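Local structure of choline dehydrogenase and related flavoproteins (Aspergillus oryzae, 3Q9T) at residues T20-L25 / L213-K218; V36-G41 / E226-R231; T240-T245 / N255-R260. The protein oxidises formate as a flavin-dependent oxidase of the glucose-methanol-choline family, carrying 8-formyl-FAD at its catalytic site. All blocks are in the same frame, centred on the assembly; numbering follows the deposited sequence.

Interaction 1. Residues T20-L25 / L213-K218; sequences TVAGRL and LFVKNK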
loop_
_atom_site.group_PDB
_atom_site.type_symbol
_atom_site.label_atom_id
_atom_site.label_comp_id
_atom_site.label_asym_id
_atom_site.label_seq_id
_atom_site.Cartn_x
_atom_site.Cartn_y
_atom_site.Cartn_z
ATOM N N THR A 20 -33.701 -9.391 -0.275
ATOM C CA THR A 20 -34.260 -10.720 -0.472
ATOM C C THR A 20 -35.130 -11.101 0.716
ATOM O O THR A 20 -36.281 -11.535 0.550
ATOM C CB THR A 20 -33.152 -11.790 -0.635
ATOM O OG1 THR A 20 -32.312 -11.443 -1.741
ATOM C CG2 THR A 20 -33.765 -13.175 -0.868
ATOM N N VAL A 21 -34.577 -10.940 1.918
ATOM C CA VAL A 21 -35.302 -11.284 3.134
ATOM C C VAL A 21 -36.543 -10.400 3.246
ATOM O O VAL A 21 -37.667 -10.890 3.472
ATOM C CB VAL A 21 -34.418 -11.158 4.404
ATOM C CG1 VAL A 21 -35.269 -11.271 5.680
ATOM C CG2 VAL A 21 -33.314 -12.215 4.397
ATOM N N ALA A 22 -36.348 -9.101 3.042
ATOM C CA ALA A 22 -37.450 -8.149 3.167
ATOM C C ALA A 22 -38.610 -8.443 2.217
ATOM O O ALA A 22 -39.763 -8.356 2.617
ATOM C CB ALA A 22 -36.965 -6.731 2.967
ATOM N N GLY A 23 -38.298 -8.758 0.962
ATOM C CA GLY A 23 -39.320 -8.954 -0.051
ATOM C C GLY A 23 -40.109 -10.224 0.202
ATOM O O GLY A 23 -41.308 -10.283 -0.037
ATOM N N ARG A 24 -39.428 -11.239 0.713
ATOM C CA ARG A 24 -40.064 -12.513 0.994
ATOM C C ARG A 24 -40.973 -12.403 2.209
ATOM O O ARG A 24 -42.103 -12.908 2.207
ATOM C CB ARG A 24 -39.014 -13.600 1.205
ATOM C CG ARG A 24 -38.256 -13.963 -0.068
ATOM C CD ARG A 24 -39.190 -14.457 -1.173
ATOM N NE ARG A 24 -38.427 -15.032 -2.283
ATOM C CZ ARG A 24 -38.917 -15.298 -3.493
ATOM N NH1 ARG A 24 -40.195 -15.066 -3.769
ATOM N NH2 ARG A 24 -38.124 -15.814 -4.425
ATOM N N LEU A 25 -40.492 -11.721 3.244
ATOM C CA LEU A 25 -41.302 -11.539 4.436
ATOM C C LEU A 25 -42.552 -10.718 4.111
ATOM O O LEU A 25 -43.617 -10.943 4.694
ATOM C CB LEU A 25 -40.491 -10.915 5.574
ATOM C CG LEU A 25 -39.490 -11.859 6.249
ATOM C CD1 LEU A 25 -38.773 -11.151 7.372
ATOM C CD2 LEU A 25 -40.181 -13.108 6.773
ATOM N N LEU A 213 -35.201 -5.253 -6.913
ATOM C CA LEU A 213 -36.326 -5.859 -7.612
ATOM C C LEU A 213 -37.238 -6.673 -6.680
ATOM O O LEU A 213 -38.373 -7.007 -7.046
ATOM C CB LEU A 213 -35.776 -6.787 -8.704
ATOM C CG LEU A 213 -35.830 -6.382 -10.185
ATOM C CD1 LEU A 213 -35.965 -4.879 -10.388
ATOM C CD2 LEU A 213 -34.639 -6.950 -10.953
ATOM N N PHE A 214 -36.720 -7.041 -5.507
ATOM C CA PHE A 214 -37.480 -7.780 -4.510
ATOM C C PHE A 214 -38.462 -6.896 -3.728
ATOM O O PHE A 214 -39.449 -7.395 -3.174
ATOM C CB PHE A 214 -36.529 -8.388 -3.479
ATOM C CG PHE A 214 -36.222 -9.832 -3.696
ATOM C CD1 PHE A 214 -37.119 -10.813 -3.295
ATOM C CD2 PHE A 214 -35.016 -10.220 -4.267
ATOM C CE1 PHE A 214 -36.832 -12.169 -3.474
ATOM C CE2 PHE A 214 -34.721 -11.575 -4.450
ATOM C CZ PHE A 214 -35.627 -12.549 -4.052
ATOM N N VAL A 215 -38.185 -5.599 -3.643
ATOM C CA VAL A 215 -38.850 -4.782 -2.615
ATOM C C VAL A 215 -39.666 -3.592 -3.113
ATOM O O VAL A 215 -40.081 -2.739 -2.318
ATOM C CB VAL A 215 -37.847 -4.280 -1.556
ATOM C CG1 VAL A 215 -37.244 -5.449 -0.812
ATOM C CG2 VAL A 215 -36.766 -3.415 -2.206
ATOM N N LYS A 216 -39.908 -3.532 -4.415
ATOM C CA LYS A 216 -40.722 -2.455 -4.973
ATOM C C LYS A 216 -42.192 -2.879 -5.113
ATOM O O LYS A 216 -42.520 -4.070 -5.064
ATOM C CB LYS A 216 -40.136 -1.973 -6.306
ATOM C CG LYS A 216 -39.806 -3.108 -7.293
ATOM C CD LYS A 216 -38.889 -2.639 -8.433
ATOM C CE LYS A 216 -39.649 -1.959 -9.576
ATOM N NZ LYS A 216 -40.147 -2.954 -10.571
ATOM N N ASN A 217 -43.076 -1.895 -5.253
ATOM C CA ASN A 217 -44.512 -2.151 -5.380
ATOM C C ASN A 217 -45.051 -3.066 -4.284
ATOM O O ASN A 217 -45.899 -3.926 -4.537
ATOM C CB ASN A 217 -44.855 -2.743 -6.755
ATOM C CG ASN A 217 -44.133 -2.040 -7.892
ATOM O OD1 ASN A 217 -43.524 -2.689 -8.745
ATOM N ND2 ASN A 217 -44.183 -0.707 -7.903
ATOM N N LYS A 218 -44.544 -2.886 -3.068
ATOM C CA LYS A 218 -45.080 -3.594 -1.912
ATOM C C LYS A 218 -45.293 -2.601 -0.778
ATOM O O LYS A 218 -44.358 -2.196 -0.101
ATOM C CB LYS A 218 -44.166 -4.752 -1.525
ATOM C CG LYS A 218 -44.004 -5.739 -2.664
ATOM C CD LYS A 218 -42.942 -6.769 -2.395
ATOM C CE LYS A 218 -42.699 -7.603 -3.645
ATOM N NZ LYS A 218 -41.850 -8.791 -3.357
#
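Close packing of a loop against a helix is carried here by one aromatic ring and one glycine. The Phe214 ring lies along the helix with a face turned to Thr20, whose CA sits 3.8 Å from the ring centroid and nearly on the ring normal, a CH-pi contact. Thr20 CG2, anti to the backbone N, reaches ring atom CZ, while OG1 lies beside CE2 and is hydrogen-bonded to Thr16 O. Arg24 meets the same ring at its edge: NE is 3.5 Å from Phe214 CE1, and the guanidinium stands almost perpendicular to the ring, planes 79° apart, so that CE1 lies over a guanidinium face. Salt bridges to Glu27 and Glu563 hold that charge.

Gly23 CA approaches Phe214 O to 3.5 Å in a CA-H...O contact; the bare CA lets the carbonyl come this close. Lys218, extended beyond CG, brings NZ to Phe214 O, a 2.8 Å hydrogen bond that closes the loop on itself. A smaller aliphatic contact joins Ala22 CB to Val215 CG1 at 4.0 Å.

Helix 16-25 receives loop 213-218 beside strand 33-36, which Ala22 and Val215 both touch, while helix 555-572 packs on Thr20, Arg24 and Phe214.

Interaction 2. Residues V36-G41 / E226-R231; sequences VEAGIG and EVHSKR. With FAY ([(2R,3S,4R,5R)-5-(6-amino-9H-purin-9-yl)-3,4-dihydroxytetrahydrofuran-2-yl]methyl (2R,3S,4S)-5-(8-formyl-7-methyl-2,4-dioxo-3,4-dihydrobenzo[g]pteridin-10(2H)-yl)-2,3,4-trihydroxypentyl dihydrogen diphosphate), chain D.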
loop_
_atom_site.group_PDB
_atom_site.type_symbol
_atom_site.label_atom_id
_atom_site.label_comp_id
_atom_site.label_asym_id
_atom_site.label_seq_id
_atom_site.Cartn_x
_atom_site.Cartn_y
_atom_site.Cartn_z
ATOM N N VAL A 36 -33.943 -0.068 6.477
ATOM C CA VAL A 36 -33.025 1.072 6.571
ATOM C C VAL A 36 -31.780 0.823 5.721
ATOM O O VAL A 36 -31.281 -0.297 5.639
ATOM C CB VAL A 36 -32.635 1.427 8.034
ATOM C CG1 VAL A 36 -33.863 1.882 8.825
ATOM C CG2 VAL A 36 -31.937 0.272 8.724
ATOM N N GLU A 37 -31.302 1.882 5.075
ATOM C CA GLU A 37 -30.270 1.789 4.052
ATOM C C GLU A 37 -29.540 3.119 3.976
ATOM O O GLU A 37 -30.180 4.172 3.922
ATOM C CB GLU A 37 -30.904 1.501 2.694
ATOM C CG GLU A 37 -29.979 1.682 1.519
ATOM C CD GLU A 37 -28.709 0.855 1.647
ATOM O OE1 GLU A 37 -28.787 -0.297 2.115
ATOM O OE2 GLU A 37 -27.631 1.365 1.295
ATOM N N ALA A 38 -28.208 3.059 3.973
ATOM C CA ALA A 38 -27.360 4.255 3.903
ATOM C C ALA A 38 -27.428 4.989 2.557
ATOM O O ALA A 38 -27.365 6.212 2.517
ATOM C CB ALA A 38 -25.910 3.894 4.243
ATOM N N GLY A 39 -27.558 4.238 1.465
ATOM C CA GLY A 39 -27.564 4.805 0.127
ATOM C C GLY A 39 -28.920 5.302 -0.362
ATOM O O GLY A 39 -29.889 5.338 0.399
ATOM N N ILE A 40 -28.982 5.677 -1.639
ATOM C CA ILE A 40 -30.209 6.170 -2.265
ATOM C C ILE A 40 -31.264 5.075 -2.369
ATOM O O ILE A 40 -30.957 3.877 -2.287
ATOM C CB ILE A 40 -29.972 6.686 -3.703
ATOM C CG1 ILE A 40 -29.272 5.620 -4.543
ATOM C CG2 ILE A 40 -29.155 7.971 -3.722
ATOM C CD1 ILE A 40 -29.740 5.628 -5.999
ATOM N N GLY A 41 -32.508 5.494 -2.577
ATOM C CA GLY A 41 -33.628 4.579 -2.569
ATOM C C GLY A 41 -34.125 4.243 -3.955
ATOM O O GLY A 41 -34.935 3.333 -4.107
ATOM N N GLU A 226 -30.871 6.708 2.690
ATOM C CA GLU A 226 -30.097 7.852 3.187
ATOM C C GLU A 226 -30.045 7.942 4.710
ATOM O O GLU A 226 -30.072 9.039 5.244
ATOM C CB GLU A 226 -30.665 9.176 2.680
ATOM C CG GLU A 226 -31.021 9.206 1.219
ATOM C CD GLU A 226 -29.952 9.847 0.391
ATOM O OE1 GLU A 226 -28.758 9.632 0.700
ATOM O OE2 GLU A 226 -30.306 10.574 -0.563
ATOM N N VAL A 227 -29.967 6.810 5.409
ATOM C CA VAL A 227 -29.782 6.841 6.854
ATOM C C VAL A 227 -28.643 5.917 7.226
ATOM O O VAL A 227 -28.516 4.826 6.680
ATOM C CB VAL A 227 -31.052 6.435 7.643
ATOM C CG1 VAL A 227 -32.192 7.414 7.376
ATOM C CG2 VAL A 227 -31.466 4.992 7.315
ATOM N N HIS A 228 -27.811 6.366 8.159
ATOM C CA HIS A 228 -26.627 5.624 8.559
ATOM C C HIS A 228 -26.858 4.996 9.934
ATOM O O HIS A 228 -27.225 5.686 10.903
ATOM C CB HIS A 228 -25.433 6.581 8.595
ATOM C CG HIS A 228 -24.106 5.897 8.585
ATOM N ND1 HIS A 228 -23.382 5.692 7.429
ATOM C CD2 HIS A 228 -23.362 5.381 9.592
ATOM C CE1 HIS A 228 -22.251 5.078 7.724
ATOM N NE2 HIS A 228 -22.213 4.878 9.029
ATOM N N SER A 229 -26.676 3.689 10.019
ATOM C CA SER A 229 -26.866 2.987 11.290
ATOM C C SER A 229 -25.870 3.446 12.348
ATOM O O SER A 229 -24.661 3.592 12.084
ATOM C CB SER A 229 -26.765 1.470 11.106
ATOM O OG SER A 229 -25.458 1.094 10.686
ATOM N N LYS A 230 -26.387 3.682 13.546
ATOM C CA LYS A 230 -25.545 4.000 14.676
ATOM C C LYS A 230 -25.307 2.767 15.523
ATOM O O LYS A 230 -24.181 2.506 15.932
ATOM C CB LYS A 230 -26.185 5.085 15.533
ATOM C CG LYS A 230 -25.402 5.362 16.782
ATOM C CD LYS A 230 -26.175 6.284 17.710
ATOM C CE LYS A 230 -25.577 6.266 19.108
ATOM N NZ LYS A 230 -26.363 7.141 20.034
ATOM N N ARG A 231 -26.368 2.005 15.781
ATOM C CA ARG A 231 -26.310 0.929 16.773
ATOM C C ARG A 231 -27.558 0.052 16.728
ATOM O O ARG A 231 -28.633 0.520 16.381
ATOM C CB ARG A 231 -26.214 1.539 18.168
ATOM C CG ARG A 231 -25.805 0.586 19.269
ATOM C CD ARG A 231 -25.893 1.309 20.609
ATOM N NE ARG A 231 -24.893 2.368 20.716
ATOM C CZ ARG A 231 -24.963 3.383 21.571
ATOM N NH1 ARG A 231 -26.005 3.492 22.385
ATOM N NH2 ARG A 231 -24.000 4.298 21.595
HETATM P P FAY D . -24.507 -8.653 0.820
HETATM N N1 FAY D . -20.547 -11.732 -7.056
HETATM C C2 FAY D . -21.007 -12.470 -8.144
HETATM O O2 FAY D . -21.686 -13.473 -7.964
HETATM N N3 FAY D . -21.125 -11.860 -9.376
HETATM C C4 FAY D . -20.298 -10.804 -9.669
HETATM O O4 FAY D . -19.840 -10.739 -10.825
HETATM N N5 FAY D . -18.999 -8.980 -8.845
HETATM C C6 FAY D . -18.181 -6.894 -8.139
HETATM C C7 FAY D . -18.015 -5.917 -7.173
HETATM C C8 FAY D . -18.463 -6.155 -5.869
HETATM O O8 FAY D . -19.003 -5.129 -3.833
HETATM C C9 FAY D . -19.183 -7.325 -5.590
HETATM P PA FAY D . -24.366 -5.866 0.349
HETATM C "C1'" FAY D . -20.428 -9.879 -4.840
HETATM C C10 FAY D . -19.918 -10.526 -7.257
HETATM N N10 FAY D . -19.811 -9.602 -6.213
HETATM N N1A FAY D . -25.887 2.076 7.712
HETATM O O1A FAY D . -23.191 -4.953 0.234
HETATM C C1B FAY D . -25.874 -1.150 3.568
HETATM O O1P FAY D . -26.008 -8.674 0.983
HETATM C "C2'" FAY D . -21.934 -9.528 -4.803
HETATM O "O2'" FAY D . -22.089 -8.300 -5.420
HETATM C C2A FAY D . -26.903 1.874 6.796
HETATM O O2A FAY D . -24.983 -6.236 -0.965
HETATM C C2B FAY D . -25.063 -1.004 2.292
HETATM O O2B FAY D . -25.212 0.263 1.678
HETATM O O2P FAY D . -23.838 -9.597 1.802
HETATM C "C3'" FAY D . -22.766 -9.539 -3.478
HETATM O "O3'" FAY D . -23.713 -8.484 -3.338
HETATM N N3A FAY D . -26.738 0.982 5.749
HETATM C C3B FAY D . -25.657 -2.100 1.436
HETATM O O3B FAY D . -26.834 -1.615 0.838
HETATM O O3P FAY D . -23.944 -7.179 1.148
HETATM C "C4'" FAY D . -21.961 -9.587 -2.203
HETATM O "O4'" FAY D . -21.027 -10.649 -2.376
HETATM C C4A FAY D . -25.572 0.298 5.627
HETATM C C4B FAY D . -26.072 -3.151 2.436
HETATM O O4B FAY D . -26.053 -2.536 3.712
HETATM C C4X FAY D . -19.687 -10.139 -8.590
HETATM C "C5'" FAY D . -22.881 -9.810 -0.978
HETATM O "O5'" FAY D . -24.002 -8.955 -0.710
HETATM C C5A FAY D . -24.541 0.481 6.545
HETATM C C5B FAY D . -25.149 -4.353 2.391
HETATM O O5B FAY D . -25.487 -5.114 1.257
HETATM C C5X FAY D . -18.700 -8.139 -7.795
HETATM C C6A FAY D . -24.694 1.383 7.596
HETATM N N6A FAY D . -23.668 1.633 8.421
HETATM N N7A FAY D . -23.518 -0.321 6.186
HETATM C C7M FAY D . -17.183 -4.706 -7.522
HETATM C C8A FAY D . -23.867 -1.014 5.081
HETATM C C8M FAY D . -18.631 -4.986 -4.977
HETATM C C9A FAY D . -19.269 -8.351 -6.528
HETATM N N9A FAY D . -25.128 -0.636 4.723
HETATM O O HOH W 1 -25.942 8.428 1.613
#
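Part of the adenosine end of a Rossmann-type FAD site is formed by two chain segments: the acidic turn that follows strand 33-36, and the start of strand 227-235. Backbone bonds join them. Val227 N donates to Glu37 O (3.0 Å) in an almost straight bond, 178° at the hydrogen, and Glu226 N donates to Gly39 O (2.8 Å); both donors stand above the carbonyl planes. Beside these bonds the backbones also make CA-H...O contacts, Ala38 CA lying 3.1 Å from Val227 O. A water donates to both Ala38 O and Glu226 OE1, while before the turn in sequence Val36 CB packs on Val227 CG2.

The Glu37 side chain leaves with CG anti to the backbone N and bends at chi2 (55°), which brings its carboxylate to the ribose. OE1 accepts from FAY O3B and OE2 from FAY O2B, each at 2.7 Å. Gly39 N also donates to OE2, from above the carboxylate plane, helping, with the two ribose bonds, to fix the rotation of the group. On the other segment, Ser229 N meets adenine N1A at 2.9 Å, with an angle of 176°. His228 turns a ring face to the amino group, NE2 lying 3.6 Å from FAY N6A; NE2 is hydrogen-bonded to Pro440 O.

With one oxygen for each ribose hydroxyl, Glu37 grips the diol at two points, and the Gly39 amide probably helps to stabilise its negative charge. Accepting from Ser229 N is consistent with an unprotonated N1A, and so probably with neutral adenine.

Interaction 3. Residues T240-T245 / N255-R260; sequences TCKGVT and NFFADR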
loop_
_atom_site.group_PDB
_atom_site.type_symbol
_atom_site.label_atom_id
_atom_site.label_comp_id
_atom_site.label_asym_id
_atom_site.label_seq_id
_atom_site.Cartn_x
_atom_site.Cartn_y
_atom_site.Cartn_z
ATOM N N THR A 240 -32.346 -9.189 24.404
ATOM C CA THR A 240 -33.181 -9.117 23.211
ATOM C C THR A 240 -32.864 -7.901 22.340
ATOM O O THR A 240 -32.594 -6.808 22.844
ATOM C CB THR A 240 -34.680 -9.124 23.598
ATOM O OG1 THR A 240 -35.014 -10.402 24.162
ATOM C CG2 THR A 240 -35.560 -8.874 22.394
ATOM N N CYS A 241 -32.879 -8.104 21.028
ATOM C CA CYS A 241 -32.760 -6.991 20.107
ATOM C C CYS A 241 -34.122 -6.382 19.808
ATOM O O CYS A 241 -35.030 -7.067 19.351
ATOM C CB CYS A 241 -32.078 -7.404 18.814
ATOM S SG CYS A 241 -31.902 -6.008 17.712
ATOM N N LYS A 242 -34.227 -5.079 20.042
ATOM C CA LYS A 242 -35.487 -4.351 20.053
ATOM C C LYS A 242 -35.740 -3.637 18.718
ATOM O O LYS A 242 -36.880 -3.337 18.347
ATOM C CB LYS A 242 -35.394 -3.290 21.160
ATOM C CG LYS A 242 -36.445 -3.333 22.242
ATOM C CD LYS A 242 -36.235 -4.458 23.217
ATOM C CE LYS A 242 -37.398 -4.451 24.196
ATOM N NZ LYS A 242 -38.665 -4.018 23.513
ATOM N N GLY A 243 -34.658 -3.336 18.013
ATOM C CA GLY A 243 -34.732 -2.486 16.837
ATOM C C GLY A 243 -33.374 -1.871 16.538
ATOM O O GLY A 243 -32.335 -2.424 16.928
ATOM N N VAL A 244 -33.367 -0.729 15.854
ATOM C CA VAL A 244 -32.120 -0.122 15.427
ATOM C C VAL A 244 -32.177 1.394 15.489
ATOM O O VAL A 244 -33.225 1.995 15.251
ATOM C CB VAL A 244 -31.798 -0.520 13.971
ATOM C CG1 VAL A 244 -32.779 0.143 13.016
ATOM C CG2 VAL A 244 -30.389 -0.122 13.618
ATOM N N THR A 245 -31.036 2.010 15.774
ATOM C CA THR A 245 -30.915 3.467 15.752
ATOM C C THR A 245 -30.154 3.934 14.505
ATOM O O THR A 245 -29.104 3.375 14.151
ATOM C CB THR A 245 -30.229 4.004 17.032
ATOM O OG1 THR A 245 -30.970 3.592 18.189
ATOM C CG2 THR A 245 -30.152 5.537 17.009
ATOM N N ASN A 255 -35.010 6.132 16.246
ATOM C CA ASN A 255 -35.121 4.730 16.626
ATOM C C ASN A 255 -36.275 4.072 15.882
ATOM O O ASN A 255 -37.357 4.645 15.791
ATOM C CB ASN A 255 -35.318 4.583 18.135
ATOM C CG ASN A 255 -34.309 5.374 18.930
ATOM O OD1 ASN A 255 -33.100 5.189 18.779
ATOM N ND2 ASN A 255 -34.799 6.289 19.768
ATOM N N PHE A 256 -36.036 2.883 15.330
ATOM C CA PHE A 256 -37.117 2.071 14.766
ATOM C C PHE A 256 -37.114 0.710 15.444
ATOM O O PHE A 256 -36.049 0.152 15.722
ATOM C CB PHE A 256 -36.986 1.899 13.260
ATOM C CG PHE A 256 -37.007 3.189 12.491
ATOM C CD1 PHE A 256 -38.178 3.931 12.376
ATOM C CD2 PHE A 256 -35.860 3.655 11.867
ATOM C CE1 PHE A 256 -38.203 5.116 11.663
ATOM C CE2 PHE A 256 -35.870 4.846 11.147
ATOM C CZ PHE A 256 -37.044 5.579 11.046
ATOM N N PHE A 257 -38.306 0.178 15.699
ATOM C CA PHE A 257 -38.449 -1.018 16.517
ATOM C C PHE A 257 -39.060 -2.153 15.735
ATOM O O PHE A 257 -39.912 -1.938 14.863
ATOM C CB PHE A 257 -39.289 -0.713 17.761
ATOM C CG PHE A 257 -38.634 0.263 18.697
ATOM C CD1 PHE A 257 -37.756 -0.175 19.666
ATOM C CD2 PHE A 257 -38.878 1.615 18.585
ATOM C CE1 PHE A 257 -37.128 0.719 20.517
ATOM C CE2 PHE A 257 -38.249 2.519 19.433
ATOM C CZ PHE A 257 -37.384 2.066 20.401
ATOM N N ALA A 258 -38.606 -3.364 16.040
ATOM C CA ALA A 258 -39.159 -4.544 15.409
ATOM C C ALA A 258 -39.987 -5.274 16.441
ATOM O O ALA A 258 -39.513 -5.555 17.539
ATOM C CB ALA A 258 -38.049 -5.454 14.866
ATOM N N ASP A 259 -41.223 -5.584 16.083
ATOM C CA ASP A 259 -42.086 -6.345 16.977
ATOM C C ASP A 259 -41.840 -7.849 16.905
ATOM O O ASP A 259 -42.100 -8.567 17.857
ATOM C CB ASP A 259 -43.539 -5.986 16.719
ATOM C CG ASP A 259 -43.825 -4.557 17.092
ATOM O OD1 ASP A 259 -43.152 -4.068 18.029
ATOM O OD2 ASP A 259 -44.675 -3.918 16.441
ATOM N N ARG A 260 -41.294 -8.318 15.789
ATOM C CA ARG A 260 -40.921 -9.715 15.697
ATOM C C ARG A 260 -39.414 -9.883 15.716
ATOM O O ARG A 260 -38.866 -10.459 16.644
ATOM C CB ARG A 260 -41.507 -10.351 14.440
ATOM C CG ARG A 260 -43.033 -10.319 14.403
ATOM C CD ARG A 260 -43.653 -10.902 15.674
ATOM N NE ARG A 260 -45.108 -10.821 15.621
ATOM C CZ ARG A 260 -45.914 -11.850 15.378
ATOM N NH1 ARG A 260 -45.421 -13.074 15.190
ATOM N NH2 ARG A 260 -47.224 -11.649 15.339
HETATM O O HOH W 2 -38.032 -6.861 19.101
#
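Strands 240-245 and 255-258 run antiparallel, their short axes 4.4 Å apart at closest approach with an angle of 146° between their directions. Val244 and Phe256 form the hydrogen-bonded pair: Val244 N donates to Phe256 O at 2.8 Å and Phe256 N returns a bond to Val244 O at 2.9 Å, both nearly along the C=O axis. Ala258 N adds a third bond, to Lys242 O. Gly243 faces Phe257 in a non-hydrogen-bonded pair with CA atoms only 4.0 Å apart; Gly243, without a side chain, lets CA lie 3.2 Å from Phe256 O. A water donates to Cys241 O and Ala258 O.

Thr245 and Asn255 run alongside each other in the same direction. Thr245 OG1, anti to its carbonyl carbon (chi1 -58°), donates to Asn255 OD1 at 2.7 Å in the plane of the amide carbonyl. On the same face Phe257 brings its ring edge to Lys242 O, CD1 lying 3.5 Å from that oxygen.

The two strands form a beta hairpin central to a four-stranded sheet, with strand 227-235 beside 240-248 and strand 6-7 beside 253-258. Val244 and Phe256, on the other face, pack against the parallel sheet, Val244 on strand 9-12 and Phe256 on strand 33-36.

How the interactions relate
Interactions 2 and 3 meet through strands 227-235 and 240-248, neighbours in one sheet, with centres 15 Å apart. Lys230 N lies 2.8 Å from Thr245 O and Arg231 O lies 2.9 Å from Thr245 N, both probable hydrogen bonds; Lys230 and Arg231 face Thr245 in a classic beta bulge. Val36 CG1 also packs on Phe256 CD2, so the hairpin backs the strand that leads into the ribose-binding turn. Interaction 1 touches neither: its centre is about 17 Å from that of interaction 2 and 19 Å from that of interaction 3. Of the three, interaction 2 holds FAY directly. The Thr20 side chain comes within about 7 Å of FAY, that of Val244 about 8 Å.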